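Local coordinates for Ent-copalyl diphosphate synthase (Streptomyces platensis, PDB 5BP8), which is a bacterial class II terpene cyclase, a largely helical protein with a region related to the C-terminal domain of squalene-hopene cyclases, at residues 24-30 against 253-259; 33-37 against 220-225; 262-267 against 501-506. All blocks are in the same frame, centred on the assembly; numbering follows the deposited sequence.

Interaction 1 of 3, residues 24-30 against 253-259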
ATOM      1  N   TRP A  24      13.468  -7.681  -2.935  1.00 20.15           N
ATOM      2  CA  TRP A  24      12.016  -7.594  -3.146  1.00 20.07           C
ATOM      3  C   TRP A  24      11.378  -6.443  -2.360  1.00 19.68           C
ATOM      4  O   TRP A  24      10.373  -5.891  -2.771  1.00 21.28           O
ATOM      5  CB  TRP A  24      11.349  -8.872  -2.683  1.00 20.07           C
ATOM      6  CG  TRP A  24      11.723 -10.131  -3.438  1.00 19.67           C
ATOM      7  CD1 TRP A  24      12.874 -10.881  -3.308  1.00 21.21           C
ATOM      8  CD2 TRP A  24      10.939 -10.774  -4.440  1.00 19.27           C
ATOM      9  NE1 TRP A  24      12.824 -11.974  -4.161  1.00 20.46           N
ATOM     10  CE2 TRP A  24      11.639 -11.932  -4.859  1.00 19.25           C
ATOM     11  CE3 TRP A  24       9.684 -10.512  -4.993  1.00 18.69           C
ATOM     12  CZ2 TRP A  24      11.130 -12.799  -5.817  1.00 18.51           C
ATOM     13  CZ3 TRP A  24       9.181 -11.359  -5.919  1.00 17.95           C
ATOM     14  CH2 TRP A  24       9.888 -12.508  -6.329  1.00 18.11           C
ATOM     15  N   GLY A  25      11.914  -6.152  -1.183  1.00 19.92           N
ATOM     16  CA  GLY A  25      11.201  -5.376  -0.192  1.00 19.77           C
ATOM     17  C   GLY A  25      10.213  -6.294   0.511  1.00 19.93           C
ATOM     18  O   GLY A  25       9.881  -7.372  -0.007  1.00 19.48           O
ATOM     19  N   LEU A  26       9.765  -5.897   1.694  1.00 19.27           N
ATOM     20  CA  LEU A  26       8.878  -6.747   2.496  1.00 19.87           C
ATOM     21  C   LEU A  26       7.483  -6.147   2.619  1.00 18.92           C
ATOM     22  O   LEU A  26       7.285  -5.051   3.193  1.00 19.43           O
ATOM     23  CB  LEU A  26       9.470  -7.033   3.882  1.00 20.54           C
ATOM     24  CG  LEU A  26       8.613  -7.846   4.854  1.00 20.76           C
ATOM     25  CD1 LEU A  26       8.235  -9.205   4.273  1.00 21.82           C
ATOM     26  CD2 LEU A  26       9.362  -8.020   6.188  1.00 22.03           C
ATOM     27  N   VAL A  27       6.519  -6.864   2.048  1.00 17.39           N
ATOM     28  CA  VAL A  27       5.094  -6.566   2.192  1.00 16.14           C
ATOM     29  C   VAL A  27       4.442  -7.799   2.760  1.00 16.58           C
ATOM     30  O   VAL A  27       4.589  -8.891   2.177  1.00 17.47           O
ATOM     31  CB  VAL A  27       4.412  -6.151   0.854  1.00 16.27           C
ATOM     32  CG1 VAL A  27       2.906  -5.917   1.085  1.00 17.16           C
ATOM     33  CG2 VAL A  27       5.031  -4.877   0.287  1.00 16.87           C
ATOM     34  N   ALA A  28       3.726  -7.652   3.873  1.00 16.51           N
ATOM     35  CA  ALA A  28       3.082  -8.809   4.521  1.00 17.50           C
ATOM     36  C   ALA A  28       1.942  -9.319   3.653  1.00 17.63           C
ATOM     37  O   ALA A  28       1.334  -8.546   2.906  1.00 17.29           O
ATOM     38  CB  ALA A  28       2.541  -8.425   5.888  1.00 17.66           C
ATOM     39  N   PRO A  29       1.634 -10.618   3.751  1.00 17.53           N
ATOM     40  CA  PRO A  29       0.453 -11.089   3.020  1.00 17.66           C
ATOM     41  C   PRO A  29      -0.815 -10.413   3.465  1.00 17.74           C
ATOM     42  O   PRO A  29      -0.902  -9.891   4.582  1.00 18.02           O
ATOM     43  CB  PRO A  29       0.383 -12.596   3.350  1.00 18.80           C
ATOM     44  CG  PRO A  29       1.736 -12.965   3.885  1.00 19.73           C
ATOM     45  CD  PRO A  29       2.410 -11.708   4.364  1.00 19.02           C
ATOM     46  N   SER A  30      -1.789 -10.383   2.569  1.00 17.35           N
ATOM     47  CA  SER A  30      -3.132 -10.028   2.954  1.00 17.22           C
ATOM     48  C   SER A  30      -4.132 -10.926   2.263  1.00 16.19           C
ATOM     49  O   SER A  30      -3.782 -11.796   1.449  1.00 17.28           O
ATOM     50  CB  SER A  30      -3.442  -8.540   2.682  1.00 17.11           C
ATOM     51  OG  SER A  30      -3.389  -8.258   1.299  1.00 19.44           O
ATOM     52  N   VAL A 253       0.065 -14.526   0.227  1.00 17.12           N
ATOM     53  CA  VAL A 253       0.835 -13.591  -0.594  1.00 16.63           C
ATOM     54  C   VAL A 253       0.353 -12.155  -0.352  1.00 16.13           C
ATOM     55  O   VAL A 253      -0.821 -11.945  -0.009  1.00 15.26           O
ATOM     56  CB  VAL A 253       0.728 -13.952  -2.080  1.00 16.48           C
ATOM     57  CG1 VAL A 253       1.366 -15.322  -2.352  1.00 17.04           C
ATOM     58  CG2 VAL A 253      -0.720 -13.958  -2.540  1.00 16.54           C
ATOM     59  N   PRO A 254       1.254 -11.182  -0.532  1.00 16.10           N
ATOM     60  CA  PRO A 254       0.886  -9.773  -0.549  1.00 15.57           C
ATOM     61  C   PRO A 254       0.235  -9.410  -1.895  1.00 15.82           C
ATOM     62  O   PRO A 254       0.321 -10.176  -2.860  1.00 15.37           O
ATOM     63  CB  PRO A 254       2.224  -9.082  -0.437  1.00 15.54           C
ATOM     64  CG  PRO A 254       3.148  -9.985  -1.200  1.00 16.24           C
ATOM     65  CD  PRO A 254       2.700 -11.356  -0.779  1.00 16.00           C
ATOM     66  N   SER A 255      -0.358  -8.228  -1.976  1.00 14.76           N
ATOM     67  CA  SER A 255      -1.001  -7.758  -3.213  1.00 14.82           C
ATOM     68  C   SER A 255      -0.046  -6.987  -4.142  1.00 15.23           C
ATOM     69  O   SER A 255      -0.368  -6.719  -5.304  1.00 14.68           O
ATOM     70  CB  SER A 255      -2.217  -6.893  -2.870  1.00 15.58           C
ATOM     71  OG  SER A 255      -1.833  -5.636  -2.309  1.00 16.36           O
ATOM     72  N   ILE A 256       1.112  -6.610  -3.601  1.00 16.12           N
ATOM     73  CA  ILE A 256       2.126  -5.882  -4.342  1.00 16.88           C
ATOM     74  C   ILE A 256       3.491  -6.371  -3.901  1.00 16.35           C
ATOM     75  O   ILE A 256       3.785  -6.409  -2.694  1.00 15.59           O
ATOM     76  CB  ILE A 256       1.965  -4.339  -4.191  1.00 17.45           C
ATOM     77  CG1 ILE A 256       3.006  -3.606  -5.037  1.00 19.19           C
ATOM     78  CG2 ILE A 256       1.999  -3.911  -2.745  1.00 18.16           C
ATOM     79  CD1 ILE A 256       2.752  -2.110  -5.141  1.00 21.00           C
ATOM     80  N   THR A 257       4.266  -6.860  -4.872  1.00 16.98           N
ATOM     81  CA  THR A 257       5.641  -7.305  -4.634  1.00 16.56           C
ATOM     82  C   THR A 257       6.326  -7.476  -5.978  1.00 17.43           C
ATOM     83  O   THR A 257       5.727  -7.989  -6.909  1.00 17.44           O
ATOM     84  CB  THR A 257       5.716  -8.588  -3.793  1.00 16.83           C
ATOM     85  OG1 THR A 257       7.087  -8.875  -3.461  1.00 17.27           O
ATOM     86  CG2 THR A 257       5.064  -9.779  -4.513  1.00 16.93           C
ATOM     87  N   PRO A 258       7.569  -6.980  -6.113  1.00 17.70           N
ATOM     88  CA  PRO A 258       8.371  -6.222  -5.170  1.00 17.77           C
ATOM     89  C   PRO A 258       7.889  -4.785  -4.993  1.00 16.98           C
ATOM     90  O   PRO A 258       7.057  -4.283  -5.783  1.00 16.50           O
ATOM     91  CB  PRO A 258       9.782  -6.180  -5.823  1.00 19.14           C
ATOM     92  CG  PRO A 258       9.656  -6.792  -7.153  1.00 19.33           C
ATOM     93  CD  PRO A 258       8.236  -7.176  -7.422  1.00 18.45           C
ATOM     94  N   ILE A 259       8.440  -4.147  -3.975  1.00 17.03           N
ATOM     95  CA  ILE A 259       8.289  -2.712  -3.716  1.00 17.26           C
ATOM     96  C   ILE A 259       9.670  -2.048  -3.508  1.00 18.51           C
ATOM     97  O   ILE A 259       9.807  -1.052  -2.799  1.00 18.35           O
ATOM     98  CB  ILE A 259       7.410  -2.444  -2.482  1.00 17.52           C
ATOM     99  CG1 ILE A 259       7.964  -3.108  -1.212  1.00 18.09           C
ATOM    100  CG2 ILE A 259       5.976  -2.853  -2.745  1.00 17.91           C
ATOM    101  CD1 ILE A 259       7.437  -2.459   0.041  1.00 18.23           C
TER
HETATM  102  O   HOH W   1       7.537  -6.964  -1.649  1.00 19.61           O
HETATM  103  O   HOH W   2      -0.762  -7.186   0.794  1.00 16.23           O
HETATM  104  O   HOH W   3      -3.005  -9.908  -0.770  1.00 20.14           O
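The two loops run in opposite directions, so that Trp-24 faces Pro-258 (CA to CA 4.4 Å) and Pro-29 faces Pro-254 (CA to CA 3.8 Å), while the chains part between these points. Each end is tied by one backbone hydrogen bond: Ile-259 N donates to Trp-24 O (2.9 Å), and Ser-30 N donates to Val-253 O (3.2 Å). A cis peptide bond precedes Pro-258, whose CB lies 3.1 Å from Trp-24 O. Gly-25, with positive phi, runs close against Ile-259; a CB here would collide with Ile-259 CG1. Val-27 fills the gap between the two ends. Its CG1 rests on Pro-254 CB (3.6 Å) and its CG2 meets Ile-259 CD1 (3.4 Å). The Trp-24 ring presents an edge to Thr-257, with CE3 3.4 Å from OG1. Water finishes the seam: water 1 bridges Gly-25 O and Thr-257 OG1, water 2 links Ala-28 O and Ser-30 OG with Ser-255 N, and water 3 joins Ser-30 OG to Val-253 O. Ser-30 OG also hydrogen-bonds to Asp-499, and Ser-255 OG hydrogen-bonds to Asp-497. As expected for the two-domain class II cyclases, these loops are probably the paired linkers between an N-terminal helix plus C-terminal half and the domain inserted between them. Most polar groups at the seam are main-chain or water-bridged, although Ile-256 O is buried without a partner. The seam thus combines two direct main-chain hydrogen bonds, three water bridges and an apolar middle around Val-27.

Interaction 2 of 3, residues 33-37 against 220-225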
ATOM      1  N   ASP A  33      -5.086 -10.931  -2.383  1.00 15.44           N
ATOM      2  CA  ASP A  33      -4.383 -11.703  -3.405  1.00 16.25           C
ATOM      3  C   ASP A  33      -4.303 -13.171  -3.007  1.00 15.47           C
ATOM      4  O   ASP A  33      -4.224 -14.041  -3.863  1.00 16.40           O
ATOM      5  CB  ASP A  33      -2.954 -11.202  -3.711  1.00 17.20           C
ATOM      6  CG  ASP A  33      -2.888 -10.285  -4.933  1.00 18.29           C
ATOM      7  OD1 ASP A  33      -3.696  -9.340  -5.036  1.00 21.09           O
ATOM      8  OD2 ASP A  33      -1.986 -10.456  -5.769  1.00 18.76           O
ATOM      9  N   THR A  34      -4.266 -13.459  -1.721  1.00 14.84           N
ATOM     10  CA  THR A  34      -4.245 -14.844  -1.297  1.00 15.55           C
ATOM     11  C   THR A  34      -5.487 -15.561  -1.840  1.00 15.60           C
ATOM     12  O   THR A  34      -5.396 -16.697  -2.397  1.00 16.29           O
ATOM     13  CB  THR A  34      -4.158 -14.927   0.252  1.00 15.78           C
ATOM     14  OG1 THR A  34      -2.940 -14.326   0.701  1.00 15.98           O
ATOM     15  CG2 THR A  34      -4.204 -16.345   0.703  1.00 15.83           C
ATOM     16  N   ALA A  35      -6.642 -14.907  -1.697  1.00 15.54           N
ATOM     17  CA  ALA A  35      -7.883 -15.420  -2.262  1.00 15.77           C
ATOM     18  C   ALA A  35      -7.848 -15.470  -3.807  1.00 15.98           C
ATOM     19  O   ALA A  35      -8.296 -16.462  -4.419  1.00 15.20           O
ATOM     20  CB  ALA A  35      -9.064 -14.603  -1.779  1.00 15.87           C
ATOM     21  N   ARG A  36      -7.314 -14.423  -4.441  1.00 14.93           N
ATOM     22  CA  ARG A  36      -7.183 -14.447  -5.892  1.00 15.67           C
ATOM     23  C   ARG A  36      -6.383 -15.685  -6.361  1.00 15.81           C
ATOM     24  O   ARG A  36      -6.765 -16.306  -7.369  1.00 15.35           O
ATOM     25  CB  ARG A  36      -6.577 -13.168  -6.464  1.00 15.80           C
ATOM     26  CG  ARG A  36      -7.463 -11.912  -6.393  1.00 16.01           C
ATOM     27  CD  ARG A  36      -8.812 -12.027  -7.117  1.00 16.69           C
ATOM     28  NE  ARG A  36      -9.757 -12.747  -6.275  1.00 16.45           N
ATOM     29  CZ  ARG A  36     -10.612 -13.671  -6.691  1.00 17.15           C
ATOM     30  NH1 ARG A  36     -11.343 -14.327  -5.781  1.00 16.66           N
ATOM     31  NH2 ARG A  36     -10.781 -13.927  -7.986  1.00 17.39           N
ATOM     32  N   LEU A  37      -5.298 -16.041  -5.661  1.00 15.58           N
ATOM     33  CA  LEU A  37      -4.535 -17.212  -6.066  1.00 15.68           C
ATOM     34  C   LEU A  37      -5.285 -18.501  -5.884  1.00 16.48           C
ATOM     35  O   LEU A  37      -5.131 -19.440  -6.697  1.00 17.39           O
ATOM     36  CB  LEU A  37      -3.159 -17.248  -5.387  1.00 16.52           C
ATOM     37  CG  LEU A  37      -2.186 -16.127  -5.783  1.00 17.00           C
ATOM     38  CD1 LEU A  37      -0.808 -16.405  -5.205  1.00 18.10           C
ATOM     39  CD2 LEU A  37      -2.115 -15.944  -7.284  1.00 18.55           C
ATOM     40  N   SER A 220       1.974  -7.747  -9.292  1.00 15.01           N
ATOM     41  CA  SER A 220       0.806  -8.317  -8.641  1.00 15.27           C
ATOM     42  C   SER A 220       0.792  -9.818  -8.813  1.00 15.10           C
ATOM     43  O   SER A 220       0.738 -10.299  -9.955  1.00 15.59           O
ATOM     44  CB  SER A 220      -0.472  -7.815  -9.305  1.00 15.74           C
ATOM     45  OG  SER A 220      -1.594  -8.558  -8.839  1.00 16.35           O
ATOM     46  N   PRO A 221       0.756 -10.566  -7.714  1.00 15.10           N
ATOM     47  CA  PRO A 221       0.578 -12.015  -7.915  1.00 15.23           C
ATOM     48  C   PRO A 221      -0.738 -12.359  -8.621  1.00 15.52           C
ATOM     49  O   PRO A 221      -0.764 -13.231  -9.509  1.00 15.76           O
ATOM     50  CB  PRO A 221       0.612 -12.558  -6.482  1.00 15.31           C
ATOM     51  CG  PRO A 221       1.454 -11.594  -5.764  1.00 15.52           C
ATOM     52  CD  PRO A 221       1.068 -10.251  -6.308  1.00 15.35           C
ATOM     53  N   ALA A 222      -1.839 -11.714  -8.238  1.00 15.16           N
ATOM     54  CA  ALA A 222      -3.131 -11.990  -8.875  1.00 15.58           C
ATOM     55  C   ALA A 222      -3.109 -11.692 -10.398  1.00 16.14           C
ATOM     56  O   ALA A 222      -3.598 -12.483 -11.189  1.00 15.09           O
ATOM     57  CB  ALA A 222      -4.247 -11.174  -8.208  1.00 16.59           C
ATOM     58  N   ALA A 223      -2.577 -10.534 -10.777  1.00 15.88           N
ATOM     59  CA  ALA A 223      -2.540 -10.148 -12.199  1.00 16.73           C
ATOM     60  C   ALA A 223      -1.687 -11.149 -12.979  1.00 16.60           C
ATOM     61  O   ALA A 223      -2.003 -11.491 -14.129  1.00 17.25           O
ATOM     62  CB  ALA A 223      -1.987  -8.734 -12.354  1.00 16.05           C
ATOM     63  N   THR A 224      -0.594 -11.606 -12.352  1.00 16.19           N
ATOM     64  CA  THR A 224       0.304 -12.570 -12.965  1.00 16.31           C
ATOM     65  C   THR A 224      -0.406 -13.892 -13.185  1.00 16.57           C
ATOM     66  O   THR A 224      -0.248 -14.523 -14.247  1.00 17.10           O
ATOM     67  CB  THR A 224       1.601 -12.781 -12.141  1.00 16.40           C
ATOM     68  OG1 THR A 224       2.240 -11.510 -11.874  1.00 16.05           O
ATOM     69  CG2 THR A 224       2.578 -13.676 -12.882  1.00 16.72           C
ATOM     70  N   ALA A 225      -1.204 -14.316 -12.211  1.00 16.11           N
ATOM     71  CA  ALA A 225      -1.993 -15.533 -12.353  1.00 16.42           C
ATOM     72  C   ALA A 225      -2.982 -15.407 -13.522  1.00 16.43           C
ATOM     73  O   ALA A 225      -3.197 -16.358 -14.262  1.00 16.90           O
ATOM     74  CB  ALA A 225      -2.733 -15.837 -11.053  1.00 16.06           C
TER
HETATM   75  O   HOH W   4      -2.633  -7.521  -6.659  1.00 16.84           O
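This is a buried helix-to-helix contact between helix 31-40 and the start of helix 221-228, joining early and late parts of what is probably the inserted helical domain. The two short segments run nearly parallel, with 19° between their axes and a closest approach of 9.0 Å. Alanines on helix 221-228 allow this: Ala-222 CB meets Arg-36 CB (3.5 Å), and Ala-225 CB receives Leu-37 CD2 (3.8 Å), which also lies 3.8 Å from Pro-221 O. The long end of Arg-36 turns away to a salt bridge with Glu-80 on helix 72-86. The polar part of the contact is Asp-33. Its OD2 accepts from Ala-222 N (2.8 Å), an amide in the first turn of the helix, where no preceding turn supplies a carbonyl. Ser-220 is the N-cap of the same helix, its OG accepting from Ala-223 N (2.9 Å). Water 4 joins the two side chains: Ser-220 OG donates to it (2.6 Å), and it donates to Asp-33 OD1 (2.7 Å). Thr-224 OG1 donates to Ser-220 O (2.7 Å). A carboxylate at the N-terminal end of a neighbouring helix also suits the helix dipole. Near-parallel neighbours far apart in sequence are expected within one ring of an alpha-alpha barrel, and the arrangement is consistent with that fold, familiar in terpene cyclase domains.

Interaction 3 of 3, residues 262-267 against 501-506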
ATOM      1  N   PHE A 262      10.383   1.983  -3.586  1.00 18.65           N
ATOM      2  CA  PHE A 262       9.613   2.549  -2.476  1.00 19.71           C
ATOM      3  C   PHE A 262      10.293   2.243  -1.129  1.00 18.78           C
ATOM      4  O   PHE A 262      10.552   3.145  -0.318  1.00 18.82           O
ATOM      5  CB  PHE A 262       8.169   1.997  -2.575  1.00 20.99           C
ATOM      6  CG  PHE A 262       7.339   2.130  -1.322  1.00 22.32           C
ATOM      7  CD1 PHE A 262       7.244   3.322  -0.620  1.00 24.98           C
ATOM      8  CD2 PHE A 262       6.578   1.089  -0.890  1.00 26.39           C
ATOM      9  CE1 PHE A 262       6.436   3.433   0.523  1.00 25.24           C
ATOM     10  CE2 PHE A 262       5.770   1.198   0.246  1.00 26.56           C
ATOM     11  CZ  PHE A 262       5.707   2.375   0.954  1.00 25.67           C
ATOM     12  N   GLU A 263      10.609   0.979  -0.887  1.00 17.94           N
ATOM     13  CA  GLU A 263      11.204   0.623   0.404  1.00 18.38           C
ATOM     14  C   GLU A 263      12.584   1.286   0.598  1.00 18.60           C
ATOM     15  O   GLU A 263      12.863   1.852   1.673  1.00 20.01           O
ATOM     16  CB  GLU A 263      11.319  -0.895   0.535  1.00 18.96           C
ATOM     17  CG  GLU A 263      12.081  -1.313   1.787  1.00 19.99           C
ATOM     18  CD  GLU A 263      11.962  -2.791   2.037  1.00 20.72           C
ATOM     19  OE1 GLU A 263      13.017  -3.441   2.027  1.00 22.11           O
ATOM     20  OE2 GLU A 263      10.822  -3.279   2.270  1.00 19.91           O
ATOM     21  N   GLN A 264      13.419   1.223  -0.435  1.00 18.20           N
ATOM     22  CA  GLN A 264      14.782   1.793  -0.333  1.00 19.10           C
ATOM     23  C   GLN A 264      14.715   3.287   0.001  1.00 19.77           C
ATOM     24  O   GLN A 264      15.393   3.738   0.929  1.00 20.81           O
ATOM     25  CB  GLN A 264      15.580   1.565  -1.601  1.00 19.40           C
ATOM     26  CG  GLN A 264      15.980   0.118  -1.775  1.00 20.19           C
ATOM     27  CD  GLN A 264      16.700  -0.196  -3.077  1.00 21.40           C
ATOM     28  OE1 GLN A 264      16.568   0.499  -4.092  1.00 21.81           O
ATOM     29  NE2 GLN A 264      17.412  -1.312  -3.073  1.00 23.41           N
ATOM     30  N   ALA A 265      13.876   4.031  -0.722  1.00 19.34           N
ATOM     31  CA  ALA A 265      13.768   5.482  -0.499  1.00 20.75           C
ATOM     32  C   ALA A 265      13.178   5.824   0.865  1.00 21.97           C
ATOM     33  O   ALA A 265      13.657   6.723   1.564  1.00 21.40           O
ATOM     34  CB  ALA A 265      12.929   6.108  -1.587  1.00 20.85           C
ATOM     35  N   TRP A 266      12.115   5.116   1.238  1.00 22.12           N
ATOM     36  CA  TRP A 266      11.459   5.398   2.512  1.00 23.15           C
ATOM     37  C   TRP A 266      12.377   5.048   3.699  1.00 22.99           C
ATOM     38  O   TRP A 266      12.476   5.819   4.658  1.00 22.60           O
ATOM     39  CB  TRP A 266      10.084   4.707   2.617  1.00 23.66           C
ATOM     40  CG  TRP A 266       8.855   5.590   2.165  1.00 24.83           C
ATOM     41  CD1 TRP A 266       7.877   6.094   2.981  1.00 25.09           C
ATOM     42  CD2 TRP A 266       8.521   6.052   0.819  1.00 25.48           C
ATOM     43  NE1 TRP A 266       6.954   6.804   2.248  1.00 25.13           N
ATOM     44  CE2 TRP A 266       7.314   6.802   0.923  1.00 26.02           C
ATOM     45  CE3 TRP A 266       9.134   5.926  -0.442  1.00 24.20           C
ATOM     46  CZ2 TRP A 266       6.676   7.399  -0.205  1.00 25.81           C
ATOM     47  CZ3 TRP A 266       8.464   6.492  -1.592  1.00 25.93           C
ATOM     48  CH2 TRP A 266       7.268   7.226  -1.452  1.00 25.43           C
ATOM     49  N   VAL A 267      13.081   3.927   3.614  1.00 22.90           N
ATOM     50  CA  VAL A 267      14.042   3.557   4.633  1.00 24.42           C
ATOM     51  C   VAL A 267      15.142   4.614   4.737  1.00 24.84           C
ATOM     52  O   VAL A 267      15.454   5.092   5.844  1.00 24.36           O
ATOM     53  CB  VAL A 267      14.668   2.172   4.383  1.00 25.47           C
ATOM     54  CG1 VAL A 267      15.833   1.947   5.333  1.00 27.97           C
ATOM     55  CG2 VAL A 267      13.626   1.066   4.573  1.00 24.96           C
ATOM     56  N   TYR A 501      -2.255  -2.880   2.722  1.00 16.85           N
ATOM     57  CA  TYR A 501      -1.046  -3.643   2.923  1.00 16.77           C
ATOM     58  C   TYR A 501      -0.075  -3.002   3.873  1.00 16.59           C
ATOM     59  O   TYR A 501      -0.129  -1.782   4.101  1.00 15.50           O
ATOM     60  CB  TYR A 501      -0.350  -3.905   1.578  1.00 16.77           C
ATOM     61  CG  TYR A 501       0.318  -2.723   0.910  1.00 16.24           C
ATOM     62  CD1 TYR A 501      -0.372  -1.918  -0.013  1.00 16.06           C
ATOM     63  CD2 TYR A 501       1.665  -2.435   1.149  1.00 17.22           C
ATOM     64  CE1 TYR A 501       0.243  -0.846  -0.613  1.00 17.28           C
ATOM     65  CE2 TYR A 501       2.287  -1.372   0.527  1.00 17.68           C
ATOM     66  CZ  TYR A 501       1.586  -0.597  -0.368  1.00 17.96           C
ATOM     67  OH  TYR A 501       2.228   0.473  -0.981  1.00 21.24           O
ATOM     68  N   ALA A 502       0.788  -3.843   4.435  1.00 16.19           N
ATOM     69  CA  ALA A 502       1.808  -3.431   5.401  1.00 17.10           C
ATOM     70  C   ALA A 502       3.212  -3.594   4.828  1.00 16.58           C
ATOM     71  O   ALA A 502       3.716  -4.739   4.670  1.00 16.56           O
ATOM     72  CB  ALA A 502       1.701  -4.233   6.697  1.00 18.11           C
ATOM     73  N   PRO A 503       3.857  -2.465   4.528  1.00 16.27           N
ATOM     74  CA  PRO A 503       5.278  -2.504   4.152  1.00 17.02           C
ATOM     75  C   PRO A 503       6.121  -2.528   5.433  1.00 17.73           C
ATOM     76  O   PRO A 503       6.442  -1.469   6.040  1.00 17.53           O
ATOM     77  CB  PRO A 503       5.444  -1.249   3.350  1.00 17.08           C
ATOM     78  CG  PRO A 503       4.530  -0.254   4.040  1.00 16.79           C
ATOM     79  CD  PRO A 503       3.353  -1.086   4.553  1.00 17.24           C
ATOM     80  N   VAL A 504       6.447  -3.741   5.856  1.00 17.53           N
ATOM     81  CA  VAL A 504       6.924  -3.990   7.212  1.00 18.94           C
ATOM     82  C   VAL A 504       8.273  -3.294   7.484  1.00 18.88           C
ATOM     83  O   VAL A 504       8.485  -2.737   8.545  1.00 18.89           O
ATOM     84  CB  VAL A 504       7.023  -5.517   7.480  1.00 19.53           C
ATOM     85  CG1 VAL A 504       7.740  -5.810   8.794  1.00 20.07           C
ATOM     86  CG2 VAL A 504       5.630  -6.166   7.436  1.00 20.51           C
ATOM     87  N   THR A 505       9.163  -3.307   6.508  1.00 18.47           N
ATOM     88  CA  THR A 505      10.499  -2.742   6.720  1.00 18.73           C
ATOM     89  C   THR A 505      10.383  -1.221   6.766  1.00 18.68           C
ATOM     90  O   THR A 505      11.046  -0.552   7.565  1.00 19.36           O
ATOM     91  CB  THR A 505      11.449  -3.193   5.627  1.00 19.61           C
ATOM     92  OG1 THR A 505      11.498  -4.638   5.620  1.00 20.49           O
ATOM     93  CG2 THR A 505      12.847  -2.617   5.841  1.00 20.64           C
ATOM     94  N   VAL A 506       9.502  -0.690   5.930  1.00 18.40           N
ATOM     95  CA  VAL A 506       9.150   0.736   5.989  1.00 18.73           C
ATOM     96  C   VAL A 506       8.682   1.147   7.386  1.00 19.12           C
ATOM     97  O   VAL A 506       9.099   2.178   7.940  1.00 19.53           O
ATOM     98  CB  VAL A 506       8.128   1.089   4.877  1.00 18.59           C
ATOM     99  CG1 VAL A 506       7.528   2.472   5.090  1.00 19.71           C
ATOM    100  CG2 VAL A 506       8.795   1.049   3.514  1.00 19.37           C
TER
HETATM  101  O   HOH W   5       8.626  -2.706   3.620  1.00 18.45           O
HETATM  102  O   HOH W   6      13.038  -5.608   3.492  1.00 20.61           O
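Val-506 is the main bump. Its CG2 settles into a hollow on helix 260-274 formed by Glu-263 CA (4.0 Å), Trp-266 CB (4.0 Å) and Phe-262 CZ (4.2 Å). One turn along helix 260-274 from Glu-263, Val-267 CG2 touches Thr-505 CG2 (4.0 Å), and Thr-505 CB lies against Glu-263 OE2 (3.4 Å). Phe-262 projects toward the chain leading into helix 504-518: its CE2 is 4.0 Å from Pro-503 CB and 3.8 Å from Tyr-501 OH, approaching the Tyr-501 ring at its edge. Trp-495 meets both aromatic rings. Here two helices widely separated in sequence pack within the probable C-terminal helical domain. Phe-262 and Trp-266 also touch Asp-309 of the Asp-x-Asp-Asp signature of class II terpene cyclases, so their side of the helix probably borders the active-site region. Between Glu-263 and the start of helix 504-518, water occupies two gaps. Water 5 donates to Glu-263 OE2 (2.6 Å) and accepts from Val-506 N (3.2 Å); water 6 donates to Glu-263 OE1 (2.6 Å) and accepts from Thr-505 OG1 (2.8 Å). The same OE2 accepts from Leu-26 N, and the Trp-266 ring extends away from Val-506 to meet His-354 nearly perpendicularly.

Interaction 1 is the middle piece: its centre lies about 11 Å from that of interaction 2 and about 10 Å from that of interaction 3, whereas the centres of interactions 2 and 3 are about 21 Å apart and their nearest atoms about 9 Å. Toward interaction 2, Thr-34 OG1 is 3.0 Å from Val-253 N, a probable hydrogen bond, and Pro-254 O packs on Pro-221 CG (3.4 Å). Toward interaction 3, Leu-26 N probably hydrogen-bonds to Glu-263 OE2 (2.9 Å) and Ala-28 N probably hydrogen-bonds to Ala-502 O (3.0 Å). The probable linkers thus touch both helical domains, with interaction 3 on the side of the Asp-x-Asp-Asp signature.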